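Phosphodiesterase (Candida albicans, PDB 6CPU) is a phosphodiesterase of the HD superfamily, with a largely helical fold that holds a zinc ion and a magnesium ion. Local coordinates at residues L230-Y235 against K316-I321; I238-K243 against P297-F302; H288-L293 against I337-L342. All coordinates share one frame; numbering follows the deposited sequence.

Contact 1. Residues L230-Y235 against K316-I321; sequences LVYCVY and KHTVLI. Unlike the reference sequence in segment 316-321: K316 (reference Thr).
Y232 and Y235, one turn apart on helix 227-242, meet the loop with their hydroxyls: OH of Y232 reaches T318 and V319, while OH of Y235 meets V319 alone of the two. Y232 carries the polar part. Its CB points along the flank of the loop, and only the rest of the side chain closes the distance: with CG anti to the backbone N (chi1 -164°), the long axis of the ring is directed outward from the helix. Along one face of the ring lies CD2 of Y235, 3.5 Å above the plane and displaced toward the rim. At the far end, O of T318 lies at the edge of the Y232 ring, near its plane, 3.6 Å from both CE1 and CZ of Y232. Finally, OH of Y232 donates a hydrogen bond to O of T318 over 2.7 Å, approaching from above the carbonyl plane, 36° out of it. Tyrosine suits this place because its length carries a polar atom across to the loop, and the bond gives that hydroxyl a partner. V319 supplies the apolar complement: its CG1 lies 3.9 Å from OH of Y235 and 4.0 Å from OH of Y232, one methyl of the branched valine in contact with both hydroxyl oxygens. Around this link, L208 and L211 of helix 205-216 pack on Y232, L253 of helix 253-264 touches Y235, and T205 meets T318, which packs the loop against both helix 227-242 and helix 205-216.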
ATOM      1  N   LEU A 230      10.263   5.018   2.772  1.00 19.95           N
ATOM      2  CA  LEU A 230       9.525   4.278   1.750  1.00 19.43           C
ATOM      3  C   LEU A 230       8.830   5.196   0.746  1.00 18.56           C
ATOM      4  O   LEU A 230       8.759   4.890  -0.448  1.00 18.74           O
ATOM      5  CB  LEU A 230       8.538   3.310   2.405  1.00 19.76           C
ATOM      6  CG  LEU A 230       9.237   2.120   3.086  1.00 20.51           C
ATOM      7  CD1 LEU A 230       8.328   1.469   4.129  1.00 20.17           C
ATOM      8  CD2 LEU A 230       9.739   1.092   2.066  1.00 21.30           C
ATOM      9  N   VAL A 231       8.336   6.332   1.223  1.00 18.21           N
ATOM     10  CA  VAL A 231       7.769   7.351   0.334  1.00 19.02           C
ATOM     11  C   VAL A 231       8.815   7.766  -0.697  1.00 19.65           C
ATOM     12  O   VAL A 231       8.533   7.833  -1.912  1.00 19.85           O
ATOM     13  CB  VAL A 231       7.289   8.587   1.131  1.00 18.96           C
ATOM     14  CG1 VAL A 231       6.988   9.776   0.211  1.00 19.44           C
ATOM     15  CG2 VAL A 231       6.060   8.229   1.949  1.00 19.02           C
ATOM     16  N   TYR A 232      10.023   8.051  -0.221  1.00 19.67           N
ATOM     17  CA  TYR A 232      11.081   8.480  -1.144  1.00 20.68           C
ATOM     18  C   TYR A 232      11.474   7.372  -2.114  1.00 20.78           C
ATOM     19  O   TYR A 232      11.738   7.646  -3.274  1.00 21.67           O
ATOM     20  CB  TYR A 232      12.309   8.986  -0.404  1.00 20.82           C
ATOM     21  CG  TYR A 232      13.207   9.782  -1.321  1.00 21.46           C
ATOM     22  CD1 TYR A 232      14.340   9.205  -1.900  1.00 21.81           C
ATOM     23  CD2 TYR A 232      12.912  11.106  -1.629  1.00 21.74           C
ATOM     24  CE1 TYR A 232      15.165   9.935  -2.751  1.00 22.88           C
ATOM     25  CE2 TYR A 232      13.732  11.846  -2.473  1.00 23.18           C
ATOM     26  CZ  TYR A 232      14.854  11.256  -3.035  1.00 23.61           C
ATOM     27  OH  TYR A 232      15.672  11.992  -3.889  1.00 23.64           O
ATOM     28  N   CYS A 233      11.521   6.126  -1.639  1.00 21.03           N
ATOM     29  CA  CYS A 233      11.751   4.986  -2.524  1.00 21.74           C
ATOM     30  C   CYS A 233      10.746   4.917  -3.671  1.00 21.86           C
ATOM     31  O   CYS A 233      11.123   4.676  -4.821  1.00 20.68           O
ATOM     32  CB  CYS A 233      11.733   3.671  -1.750  1.00 22.52           C
ATOM     33  SG  CYS A 233      13.115   3.449  -0.593  1.00 25.06           S
ATOM     34  N   VAL A 234       9.466   5.128  -3.369  1.00 20.27           N
ATOM     35  CA  VAL A 234       8.457   5.154  -4.411  1.00 19.57           C
ATOM     36  C   VAL A 234       8.750   6.283  -5.409  1.00 19.70           C
ATOM     37  O   VAL A 234       8.663   6.085  -6.616  1.00 19.59           O
ATOM     38  CB  VAL A 234       7.039   5.323  -3.834  1.00 20.12           C
ATOM     39  CG1 VAL A 234       6.016   5.447  -4.957  1.00 20.29           C
ATOM     40  CG2 VAL A 234       6.676   4.139  -2.952  1.00 19.88           C
ATOM     41  N   TYR A 235       9.108   7.457  -4.900  1.00 20.02           N
ATOM     42  CA  TYR A 235       9.432   8.585  -5.764  1.00 21.61           C
ATOM     43  C   TYR A 235      10.577   8.219  -6.726  1.00 22.73           C
ATOM     44  O   TYR A 235      10.483   8.462  -7.921  1.00 23.80           O
ATOM     45  CB  TYR A 235       9.772   9.835  -4.935  1.00 22.79           C
ATOM     46  CG  TYR A 235      10.608  10.834  -5.694  1.00 24.34           C
ATOM     47  CD1 TYR A 235      10.068  11.570  -6.742  1.00 25.53           C
ATOM     48  CD2 TYR A 235      11.961  11.003  -5.403  1.00 25.87           C
ATOM     49  CE1 TYR A 235      10.852  12.477  -7.461  1.00 26.51           C
ATOM     50  CE2 TYR A 235      12.743  11.903  -6.109  1.00 26.35           C
ATOM     51  CZ  TYR A 235      12.186  12.631  -7.139  1.00 27.81           C
ATOM     52  OH  TYR A 235      12.989  13.523  -7.835  1.00 31.45           O
ATOM     53  N   LYS A 316      27.229  10.716  -4.096  1.00 34.88           N
ATOM     54  CA  LYS A 316      26.725  12.100  -4.177  1.00 37.96           C
ATOM     55  C   LYS A 316      25.358  12.255  -4.861  1.00 35.66           C
ATOM     56  O   LYS A 316      24.802  13.345  -4.863  1.00 36.33           O
ATOM     57  CB  LYS A 316      27.754  13.039  -4.845  1.00 40.81           C
ATOM     58  CG  LYS A 316      28.040  12.783  -6.323  1.00 45.23           C
ATOM     59  CD  LYS A 316      28.659  14.022  -6.973  1.00 48.27           C
ATOM     60  CE  LYS A 316      29.459  13.694  -8.226  1.00 49.52           C
ATOM     61  NZ  LYS A 316      28.641  13.021  -9.271  1.00 51.15           N
ATOM     62  N   HIS A 317      24.818  11.180  -5.427  1.00 33.40           N
ATOM     63  CA  HIS A 317      23.569  11.271  -6.188  1.00 33.02           C
ATOM     64  C   HIS A 317      22.363  11.041  -5.273  1.00 31.78           C
ATOM     65  O   HIS A 317      22.423  10.186  -4.396  1.00 30.50           O
ATOM     66  CB  HIS A 317      23.563  10.243  -7.309  1.00 34.16           C
ATOM     67  CG  HIS A 317      24.736  10.352  -8.231  1.00 36.10           C
ATOM     68  ND1 HIS A 317      24.883  11.394  -9.118  1.00 37.07           N
ATOM     69  CD2 HIS A 317      25.813   9.554  -8.403  1.00 37.28           C
ATOM     70  CE1 HIS A 317      26.001  11.232  -9.800  1.00 38.01           C
ATOM     71  NE2 HIS A 317      26.587  10.127  -9.381  1.00 37.40           N
ATOM     72  N   THR A 318      21.291  11.810  -5.473  1.00 29.88           N
ATOM     73  CA  THR A 318      20.050  11.637  -4.694  1.00 29.59           C
ATOM     74  C   THR A 318      18.897  11.047  -5.510  1.00 28.47           C
ATOM     75  O   THR A 318      17.824  10.796  -4.958  1.00 27.68           O
ATOM     76  CB  THR A 318      19.568  12.968  -4.070  1.00 30.42           C
ATOM     77  OG1 THR A 318      19.396  13.953  -5.100  1.00 30.10           O
ATOM     78  CG2 THR A 318      20.568  13.461  -3.039  1.00 31.42           C
ATOM     79  N   VAL A 319      19.113  10.827  -6.808  1.00 27.65           N
ATOM     80  CA  VAL A 319      18.142  10.139  -7.654  1.00 27.11           C
ATOM     81  C   VAL A 319      18.828   9.063  -8.488  1.00 28.58           C
ATOM     82  O   VAL A 319      20.053   9.055  -8.610  1.00 28.75           O
ATOM     83  CB  VAL A 319      17.379  11.107  -8.587  1.00 27.37           C
ATOM     84  CG1 VAL A 319      16.624  12.150  -7.776  1.00 27.28           C
ATOM     85  CG2 VAL A 319      18.314  11.778  -9.587  1.00 27.16           C
ATOM     86  N   LEU A 320      18.032   8.165  -9.068  1.00 28.32           N
ATOM     87  CA  LEU A 320      18.567   7.068  -9.875  1.00 29.02           C
ATOM     88  C   LEU A 320      19.154   7.644 -11.165  1.00 30.11           C
ATOM     89  O   LEU A 320      18.498   8.434 -11.854  1.00 29.42           O
ATOM     90  CB  LEU A 320      17.483   6.039 -10.209  1.00 28.83           C
ATOM     91  CG  LEU A 320      16.713   5.441  -9.031  1.00 28.77           C
ATOM     92  CD1 LEU A 320      15.826   4.294  -9.500  1.00 29.21           C
ATOM     93  CD2 LEU A 320      17.636   4.978  -7.910  1.00 28.40           C
ATOM     94  N   ILE A 321      20.399   7.277 -11.461  1.00 31.15           N
ATOM     95  CA  ILE A 321      21.097   7.794 -12.636  1.00 33.35           C
ATOM     96  C   ILE A 321      21.166   6.697 -13.692  1.00 32.92           C
ATOM     97  O   ILE A 321      21.917   5.746 -13.542  1.00 32.81           O
ATOM     98  CB  ILE A 321      22.533   8.254 -12.297  1.00 33.88           C
ATOM     99  CG1 ILE A 321      22.547   9.234 -11.118  1.00 35.09           C
ATOM    100  CG2 ILE A 321      23.194   8.880 -13.521  1.00 33.81           C
ATOM    101  CD1 ILE A 321      21.770  10.517 -11.339  1.00 36.32           C
TER

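Contact 2. Residues I238-K243 against P297-F302; sequences IDYAIK and PKFKQF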
ATOM      1  N   ILE A 238       9.098   5.623  -9.436  1.00 23.42           N
ATOM      2  CA  ILE A 238       8.102   6.165 -10.349  1.00 23.88           C
ATOM      3  C   ILE A 238       8.654   7.313 -11.199  1.00 25.04           C
ATOM      4  O   ILE A 238       8.368   7.379 -12.396  1.00 24.90           O
ATOM      5  CB  ILE A 238       6.821   6.599  -9.605  1.00 23.94           C
ATOM      6  CG1 ILE A 238       6.199   5.402  -8.871  1.00 23.55           C
ATOM      7  CG2 ILE A 238       5.824   7.219 -10.565  1.00 24.48           C
ATOM      8  CD1 ILE A 238       5.616   4.323  -9.758  1.00 24.40           C
ATOM      9  N   ASP A 239       9.427   8.214 -10.601  1.00 25.44           N
ATOM     10  CA  ASP A 239      10.044   9.303 -11.369  1.00 27.32           C
ATOM     11  C   ASP A 239      10.901   8.723 -12.496  1.00 27.35           C
ATOM     12  O   ASP A 239      10.830   9.189 -13.635  1.00 28.17           O
ATOM     13  CB  ASP A 239      10.881  10.206 -10.459  1.00 28.86           C
ATOM     14  CG  ASP A 239      11.376  11.475 -11.158  1.00 31.10           C
ATOM     15  OD1 ASP A 239      10.714  11.970 -12.084  1.00 32.37           O
ATOM     16  OD2 ASP A 239      12.431  12.002 -10.752  1.00 35.12           O
ATOM     17  N   TYR A 240      11.666   7.687 -12.170  1.00 27.78           N
ATOM     18  CA  TYR A 240      12.568   7.012 -13.115  1.00 29.20           C
ATOM     19  C   TYR A 240      11.803   6.418 -14.302  1.00 29.87           C
ATOM     20  O   TYR A 240      12.229   6.538 -15.447  1.00 30.87           O
ATOM     21  CB  TYR A 240      13.346   5.919 -12.381  1.00 28.55           C
ATOM     22  CG  TYR A 240      14.531   5.340 -13.130  1.00 30.51           C
ATOM     23  CD1 TYR A 240      15.704   6.072 -13.286  1.00 30.45           C
ATOM     24  CD2 TYR A 240      14.492   4.044 -13.652  1.00 30.67           C
ATOM     25  CE1 TYR A 240      16.801   5.541 -13.958  1.00 30.33           C
ATOM     26  CE2 TYR A 240      15.590   3.501 -14.323  1.00 31.48           C
ATOM     27  CZ  TYR A 240      16.742   4.257 -14.466  1.00 31.24           C
ATOM     28  OH  TYR A 240      17.825   3.730 -15.139  1.00 32.64           O
ATOM     29  N   ALA A 241      10.661   5.793 -14.012  1.00 29.58           N
ATOM     30  CA  ALA A 241       9.797   5.232 -15.037  1.00 29.43           C
ATOM     31  C   ALA A 241       9.159   6.316 -15.901  1.00 28.78           C
ATOM     32  O   ALA A 241       9.109   6.180 -17.124  1.00 31.93           O
ATOM     33  CB  ALA A 241       8.726   4.368 -14.399  1.00 28.55           C
ATOM     34  N   ILE A 242       8.675   7.388 -15.273  1.00 28.67           N
ATOM     35  CA  ILE A 242       8.066   8.513 -15.997  1.00 29.58           C
ATOM     36  C   ILE A 242       9.062   9.130 -16.995  1.00 33.25           C
ATOM     37  O   ILE A 242       8.697   9.445 -18.126  1.00 33.54           O
ATOM     38  CB  ILE A 242       7.550   9.610 -15.026  1.00 28.56           C
ATOM     39  CG1 ILE A 242       6.334   9.110 -14.243  1.00 27.91           C
ATOM     40  CG2 ILE A 242       7.164  10.880 -15.772  1.00 29.75           C
ATOM     41  CD1 ILE A 242       5.959   9.980 -13.058  1.00 28.24           C
ATOM     42  N   LYS A 243      10.316   9.282 -16.572  1.00 34.98           N
ATOM     43  CA  LYS A 243      11.366   9.842 -17.440  1.00 37.69           C
ATOM     44  C   LYS A 243      11.610   9.058 -18.737  1.00 38.61           C
ATOM     45  O   LYS A 243      12.157   9.611 -19.684  1.00 37.10           O
ATOM     46  CB  LYS A 243      12.692   9.952 -16.679  1.00 38.17           C
ATOM     47  CG  LYS A 243      12.771  11.133 -15.735  1.00 39.98           C
ATOM     48  CD  LYS A 243      14.103  11.113 -14.996  1.00 41.65           C
ATOM     49  CE  LYS A 243      14.212  12.238 -13.984  1.00 41.86           C
ATOM     50  NZ  LYS A 243      15.287  11.931 -13.001  1.00 41.46           N
ATOM     51  N   PRO A 297      16.021   0.939 -18.304  1.00 35.42           N
ATOM     52  CA  PRO A 297      17.485   0.839 -18.313  1.00 34.87           C
ATOM     53  C   PRO A 297      18.050   0.692 -16.910  1.00 36.10           C
ATOM     54  O   PRO A 297      17.443   1.161 -15.937  1.00 33.68           O
ATOM     55  CB  PRO A 297      17.928   2.170 -18.922  1.00 35.66           C
ATOM     56  CG  PRO A 297      16.817   3.125 -18.633  1.00 35.53           C
ATOM     57  CD  PRO A 297      15.551   2.319 -18.516  1.00 34.69           C
ATOM     58  N   LYS A 298      19.209   0.051 -16.801  1.00 34.14           N
ATOM     59  CA  LYS A 298      19.873  -0.076 -15.517  1.00 35.51           C
ATOM     60  C   LYS A 298      20.371   1.307 -15.107  1.00 33.68           C
ATOM     61  O   LYS A 298      20.491   2.205 -15.947  1.00 34.67           O
ATOM     62  CB  LYS A 298      21.025  -1.078 -15.595  1.00 37.83           C
ATOM     63  CG  LYS A 298      20.612  -2.417 -16.184  1.00 39.67           C
ATOM     64  CD  LYS A 298      21.613  -3.515 -15.890  1.00 43.17           C
ATOM     65  CE  LYS A 298      21.300  -4.736 -16.742  1.00 45.86           C
ATOM     66  NZ  LYS A 298      22.120  -5.923 -16.378  1.00 48.40           N
ATOM     67  N   PHE A 299      20.633   1.473 -13.816  1.00 32.14           N
ATOM     68  CA  PHE A 299      21.072   2.748 -13.265  1.00 32.31           C
ATOM     69  C   PHE A 299      22.335   2.560 -12.444  1.00 32.32           C
ATOM     70  O   PHE A 299      22.685   1.438 -12.069  1.00 32.63           O
ATOM     71  CB  PHE A 299      19.950   3.425 -12.439  1.00 31.71           C
ATOM     72  CG  PHE A 299      19.311   2.537 -11.398  1.00 30.35           C
ATOM     73  CD1 PHE A 299      19.657   2.659 -10.059  1.00 29.89           C
ATOM     74  CD2 PHE A 299      18.344   1.611 -11.745  1.00 29.83           C
ATOM     75  CE1 PHE A 299      19.078   1.860  -9.087  1.00 29.54           C
ATOM     76  CE2 PHE A 299      17.754   0.809 -10.773  1.00 29.44           C
ATOM     77  CZ  PHE A 299      18.123   0.931  -9.450  1.00 29.91           C
ATOM     78  N   LYS A 300      23.022   3.658 -12.151  1.00 33.26           N
ATOM     79  CA  LYS A 300      24.326   3.581 -11.486  1.00 35.14           C
ATOM     80  C   LYS A 300      24.264   2.835 -10.157  1.00 33.99           C
ATOM     81  O   LYS A 300      25.215   2.151  -9.771  1.00 33.03           O
ATOM     82  CB  LYS A 300      24.887   4.984 -11.259  1.00 38.56           C
ATOM     83  CG  LYS A 300      26.321   5.000 -10.761  1.00 43.10           C
ATOM     84  CD  LYS A 300      26.921   6.397 -10.828  1.00 46.30           C
ATOM     85  CE  LYS A 300      28.429   6.354 -10.628  1.00 47.75           C
ATOM     86  NZ  LYS A 300      28.974   7.705 -10.330  1.00 49.57           N
ATOM     87  N   GLN A 301      23.142   2.976  -9.453  1.00 31.50           N
ATOM     88  CA  GLN A 301      22.986   2.412  -8.121  1.00 30.37           C
ATOM     89  C   GLN A 301      22.395   0.996  -8.125  1.00 30.87           C
ATOM     90  O   GLN A 301      22.125   0.436  -7.063  1.00 30.23           O
ATOM     91  CB  GLN A 301      22.123   3.343  -7.260  1.00 29.33           C
ATOM     92  CG  GLN A 301      22.638   4.775  -7.163  1.00 28.40           C
ATOM     93  CD  GLN A 301      22.039   5.724  -8.186  1.00 27.80           C
ATOM     94  OE1 GLN A 301      21.731   5.337  -9.311  1.00 28.76           O
ATOM     95  NE2 GLN A 301      21.875   6.983  -7.799  1.00 27.64           N
ATOM     96  N   PHE A 302      22.204   0.427  -9.313  1.00 30.85           N
ATOM     97  CA  PHE A 302      21.657  -0.914  -9.461  1.00 33.82           C
ATOM     98  C   PHE A 302      22.725  -1.965  -9.154  1.00 35.79           C
ATOM     99  O   PHE A 302      23.860  -1.853  -9.625  1.00 35.37           O
ATOM    100  CB  PHE A 302      21.116  -1.082 -10.882  1.00 35.29           C
ATOM    101  CG  PHE A 302      20.474  -2.410 -11.138  1.00 37.82           C
ATOM    102  CD1 PHE A 302      19.169  -2.655 -10.726  1.00 38.31           C
ATOM    103  CD2 PHE A 302      21.167  -3.417 -11.799  1.00 38.57           C
ATOM    104  CE1 PHE A 302      18.571  -3.884 -10.964  1.00 39.59           C
ATOM    105  CE2 PHE A 302      20.572  -4.645 -12.038  1.00 39.94           C
ATOM    106  CZ  PHE A 302      19.273  -4.879 -11.619  1.00 39.09           C
TER
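Y240 leaves helix 227-242 to meet P297, K298 and F299 in a loop whose residues F299 to F302 form a type I beta turn, a tight chain reversal in this mostly helical phosphodiesterase fold. CB of Y240 points toward the loop, and CG, anti to the backbone N, carries the ring on in that direction, where its hydroxyl enters among the backbone carbonyls. OH of Y240 donates to the backbone O of P297 at 2.7 Å, well above the carbonyl plane (59° out of it), while that oxygen lies in the plane of the tyrosine ring, at its edge. O of K298 is also near OH of Y240, at 3.2 Å, but the angle is too poor for a bond. What proline itself adds is a compact apolar ring beside the hydroxyl, CG of P297 standing 3.7 Å from OH of Y240.

F299 adopts the less common rotamer with CG in the crowded position between the backbone N and the carbonyl carbon (chi1 51°), which turns the ring edge to the face of Y240. The result is a T-shaped pair, centroids 5.5 Å apart and planes at 67°. One face of the F299 ring is filled from within the turn by CB of F302, over its centre. L320 touches both aromatic residues of the pair, and I291 of helix 276-292 packs on F299, so these rings join loop to helix. The closest carbon approach to the tyrosine oxygen is made by CB of F299, 3.4 Å from OH of Y240.

Contact 3. Residues H288-L293 against I337-L342; sequences HFLIRL and IQTLGL
L290 on helix 276-292 fits against T339 and L342 on helix 336-348, and this one leucine carries the whole share of segment 288-293 in the contact. Reading along 288-293 shows how the surfaces are divided. H288 faces another way, its NE2 bonded to O of V215. CB of F289 points toward the second segment, but its ring does not touch it and packs on C460, Y553 and T554. L290 comes next, its CB directed at the other helix. Its CG, anti to the carbonyl carbon (chi1 -69°), is placed by the partner, and chi2 of 156° sets the two methyls against T339. CD1 of L290 touches CG2 of T339 at 3.6 Å, and CD2 of L290 reaches the same methyl at 3.7 Å, so the leucine fork straddles it. CD1 of L290 also meets CD1 of L342 at 3.9 Å, the two leucine side chains approaching at a slant. Beyond it, I291 packs on F299, R292 is held by O of E304 and by a cation-pi contact with Y553, and L293, where the helix has given way to loop, packs on L457.

T339 is suited to its position by being two-faced. Its CG2, anti to its own backbone N, is offered to the leucine, while OG1 is hydrogen-bonded to O of N335 one turn back in the chain. The small threonine is consistent with the 7.2 Å between the CA atoms of L290 and T339. No hydrogen bond crosses between the segments: the buried join depends on shape and apolar contact, with the threonine's polarity settled within its own helix end.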
ATOM      1  N   HIS A 288      12.593  -4.221 -10.334  1.00 28.93           N
ATOM      2  CA  HIS A 288      13.735  -5.076 -10.707  1.00 31.16           C
ATOM      3  C   HIS A 288      13.421  -5.999 -11.892  1.00 33.41           C
ATOM      4  O   HIS A 288      14.235  -6.090 -12.824  1.00 32.51           O
ATOM      5  CB  HIS A 288      14.256  -5.874  -9.517  1.00 30.87           C
ATOM      6  CG  HIS A 288      15.300  -5.152  -8.725  1.00 32.66           C
ATOM      7  ND1 HIS A 288      16.598  -5.608  -8.612  1.00 31.29           N
ATOM      8  CD2 HIS A 288      15.246  -3.992  -8.026  1.00 31.61           C
ATOM      9  CE1 HIS A 288      17.295  -4.765  -7.872  1.00 32.28           C
ATOM     10  NE2 HIS A 288      16.495  -3.779  -7.496  1.00 33.74           N
ATOM     11  N   PHE A 289      12.249  -6.647 -11.880  1.00 32.69           N
ATOM     12  CA  PHE A 289      11.826  -7.462 -13.026  1.00 32.03           C
ATOM     13  C   PHE A 289      11.916  -6.669 -14.322  1.00 34.39           C
ATOM     14  O   PHE A 289      12.503  -7.132 -15.304  1.00 36.26           O
ATOM     15  CB  PHE A 289      10.388  -7.999 -12.869  1.00 31.86           C
ATOM     16  CG  PHE A 289      10.188  -8.952 -11.707  1.00 31.11           C
ATOM     17  CD1 PHE A 289      11.253  -9.589 -11.087  1.00 30.17           C
ATOM     18  CD2 PHE A 289       8.902  -9.232 -11.259  1.00 30.10           C
ATOM     19  CE1 PHE A 289      11.049 -10.468 -10.037  1.00 31.09           C
ATOM     20  CE2 PHE A 289       8.691 -10.114 -10.215  1.00 29.20           C
ATOM     21  CZ  PHE A 289       9.759 -10.727  -9.597  1.00 30.16           C
ATOM     22  N   LEU A 290      11.341  -5.472 -14.322  1.00 33.02           N
ATOM     23  CA  LEU A 290      11.302  -4.636 -15.510  1.00 34.75           C
ATOM     24  C   LEU A 290      12.690  -4.189 -15.993  1.00 36.02           C
ATOM     25  O   LEU A 290      12.915  -4.069 -17.201  1.00 38.35           O
ATOM     26  CB  LEU A 290      10.405  -3.428 -15.266  1.00 35.36           C
ATOM     27  CG  LEU A 290       8.911  -3.773 -15.149  1.00 35.22           C
ATOM     28  CD1 LEU A 290       8.154  -2.710 -14.356  1.00 34.95           C
ATOM     29  CD2 LEU A 290       8.298  -3.956 -16.531  1.00 35.48           C
ATOM     30  N   ILE A 291      13.611  -3.942 -15.068  1.00 36.43           N
ATOM     31  CA  ILE A 291      14.986  -3.610 -15.453  1.00 38.28           C
ATOM     32  C   ILE A 291      15.636  -4.819 -16.120  1.00 40.08           C
ATOM     33  O   ILE A 291      16.135  -4.725 -17.239  1.00 39.54           O
ATOM     34  CB  ILE A 291      15.831  -3.133 -14.262  1.00 37.82           C
ATOM     35  CG1 ILE A 291      15.376  -1.732 -13.838  1.00 37.24           C
ATOM     36  CG2 ILE A 291      17.317  -3.109 -14.624  1.00 37.53           C
ATOM     37  CD1 ILE A 291      15.701  -1.415 -12.404  1.00 38.14           C
ATOM     38  N   ARG A 292      15.593  -5.959 -15.440  1.00 41.27           N
ATOM     39  CA  ARG A 292      16.218  -7.174 -15.950  1.00 45.14           C
ATOM     40  C   ARG A 292      15.579  -7.686 -17.250  1.00 44.93           C
ATOM     41  O   ARG A 292      16.204  -8.449 -17.985  1.00 47.84           O
ATOM     42  CB  ARG A 292      16.234  -8.248 -14.866  1.00 47.37           C
ATOM     43  CG  ARG A 292      17.119  -7.875 -13.686  1.00 51.16           C
ATOM     44  CD  ARG A 292      17.370  -9.065 -12.785  1.00 54.19           C
ATOM     45  NE  ARG A 292      17.989  -8.698 -11.510  1.00 58.16           N
ATOM     46  CZ  ARG A 292      19.287  -8.455 -11.326  1.00 58.86           C
ATOM     47  NH1 ARG A 292      20.148  -8.513 -12.337  1.00 59.88           N
ATOM     48  NH2 ARG A 292      19.726  -8.138 -10.112  1.00 61.12           N
ATOM     49  N   LEU A 293      14.351  -7.250 -17.537  1.00 42.01           N
ATOM     50  CA  LEU A 293      13.678  -7.524 -18.813  1.00 40.12           C
ATOM     51  C   LEU A 293      13.994  -6.489 -19.889  1.00 39.13           C
ATOM     52  O   LEU A 293      13.528  -6.612 -21.022  1.00 38.66           O
ATOM     53  CB  LEU A 293      12.154  -7.566 -18.604  1.00 41.13           C
ATOM     54  CG  LEU A 293      11.629  -8.816 -17.901  1.00 41.82           C
ATOM     55  CD1 LEU A 293      10.237  -8.579 -17.320  1.00 41.85           C
ATOM     56  CD2 LEU A 293      11.619  -9.994 -18.869  1.00 41.71           C
ATOM     57  N   ILE A 337       5.075   3.183 -21.319  1.00 35.72           N
ATOM     58  CA  ILE A 337       3.818   3.520 -20.629  1.00 36.72           C
ATOM     59  C   ILE A 337       3.196   2.303 -19.941  1.00 35.01           C
ATOM     60  O   ILE A 337       2.652   2.428 -18.844  1.00 35.26           O
ATOM     61  CB  ILE A 337       2.800   4.256 -21.532  1.00 38.33           C
ATOM     62  CG1 ILE A 337       1.710   4.900 -20.665  1.00 39.44           C
ATOM     63  CG2 ILE A 337       2.189   3.326 -22.574  1.00 38.87           C
ATOM     64  CD1 ILE A 337       0.903   5.953 -21.388  1.00 41.81           C
ATOM     65  N   GLN A 338       3.300   1.131 -20.562  1.00 33.15           N
ATOM     66  CA  GLN A 338       2.862  -0.119 -19.948  1.00 32.59           C
ATOM     67  C   GLN A 338       3.711  -0.476 -18.731  1.00 32.23           C
ATOM     68  O   GLN A 338       3.210  -1.038 -17.753  1.00 28.96           O
ATOM     69  CB  GLN A 338       2.937  -1.271 -20.946  1.00 33.62           C
ATOM     70  CG  GLN A 338       1.987  -1.138 -22.120  1.00 33.85           C
ATOM     71  CD  GLN A 338       2.480  -1.878 -23.353  1.00 34.46           C
ATOM     72  OE1 GLN A 338       3.329  -2.771 -23.264  1.00 33.23           O
ATOM     73  NE2 GLN A 338       1.963  -1.494 -24.513  1.00 35.77           N
ATOM     74  N   THR A 339       5.005  -0.179 -18.809  1.00 30.53           N
ATOM     75  CA  THR A 339       5.913  -0.379 -17.683  1.00 31.85           C
ATOM     76  C   THR A 339       5.493   0.525 -16.507  1.00 30.05           C
ATOM     77  O   THR A 339       5.443   0.075 -15.365  1.00 29.89           O
ATOM     78  CB  THR A 339       7.375  -0.083 -18.095  1.00 33.53           C
ATOM     79  OG1 THR A 339       7.768  -0.985 -19.138  1.00 34.43           O
ATOM     80  CG2 THR A 339       8.318  -0.237 -16.923  1.00 33.45           C
ATOM     81  N   LEU A 340       5.193   1.787 -16.804  1.00 29.19           N
ATOM     82  CA  LEU A 340       4.710   2.736 -15.789  1.00 28.63           C
ATOM     83  C   LEU A 340       3.380   2.262 -15.194  1.00 28.87           C
ATOM     84  O   LEU A 340       3.193   2.296 -13.979  1.00 28.76           O
ATOM     85  CB  LEU A 340       4.543   4.142 -16.366  1.00 27.80           C
ATOM     86  CG  LEU A 340       4.027   5.227 -15.405  1.00 28.31           C
ATOM     87  CD1 LEU A 340       4.946   5.383 -14.210  1.00 27.63           C
ATOM     88  CD2 LEU A 340       3.850   6.566 -16.110  1.00 28.63           C
ATOM     89  N   GLY A 341       2.474   1.800 -16.056  1.00 28.50           N
ATOM     90  CA  GLY A 341       1.192   1.246 -15.617  1.00 28.34           C
ATOM     91  C   GLY A 341       1.332   0.066 -14.674  1.00 29.43           C
ATOM     92  O   GLY A 341       0.574  -0.052 -13.709  1.00 28.32           O
ATOM     93  N   LEU A 342       2.305  -0.805 -14.947  1.00 28.64           N
ATOM     94  CA  LEU A 342       2.566  -1.956 -14.095  1.00 29.11           C
ATOM     95  C   LEU A 342       3.067  -1.487 -12.729  1.00 27.06           C
ATOM     96  O   LEU A 342       2.623  -1.989 -11.689  1.00 24.45           O
ATOM     97  CB  LEU A 342       3.611  -2.881 -14.725  1.00 30.89           C
ATOM     98  CG  LEU A 342       3.573  -4.381 -14.414  1.00 34.22           C
ATOM     99  CD1 LEU A 342       4.981  -4.955 -14.447  1.00 35.51           C
ATOM    100  CD2 LEU A 342       2.918  -4.755 -13.094  1.00 35.12           C
TER

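How the contacts relate
Contacts 1 and 2 share helix 227-242 and have centres 9 Å apart. Their loops are tied directly, by probable hydrogen bonds from N of K300 to O of I321 (2.7 Å) and from NE2 of Q301 to O of V319 (2.9 Å). Contact 2 also adjoins contact 3, centres 10 Å apart, where CE2 of F299 packs 3.4 Å from CD1 of I291. Contacts 1 and 3 do not touch; their nearest atoms are about 6 Å apart. Both helices of contact 3 serve the zinc site: helix 276-292 contains H278, and helix 336-348 runs directly into H349 and D350. The side chain of L342 lies about 12 Å from the zinc ion and touches L457 of helix 446-462, which ends at the fourth ligand, D462.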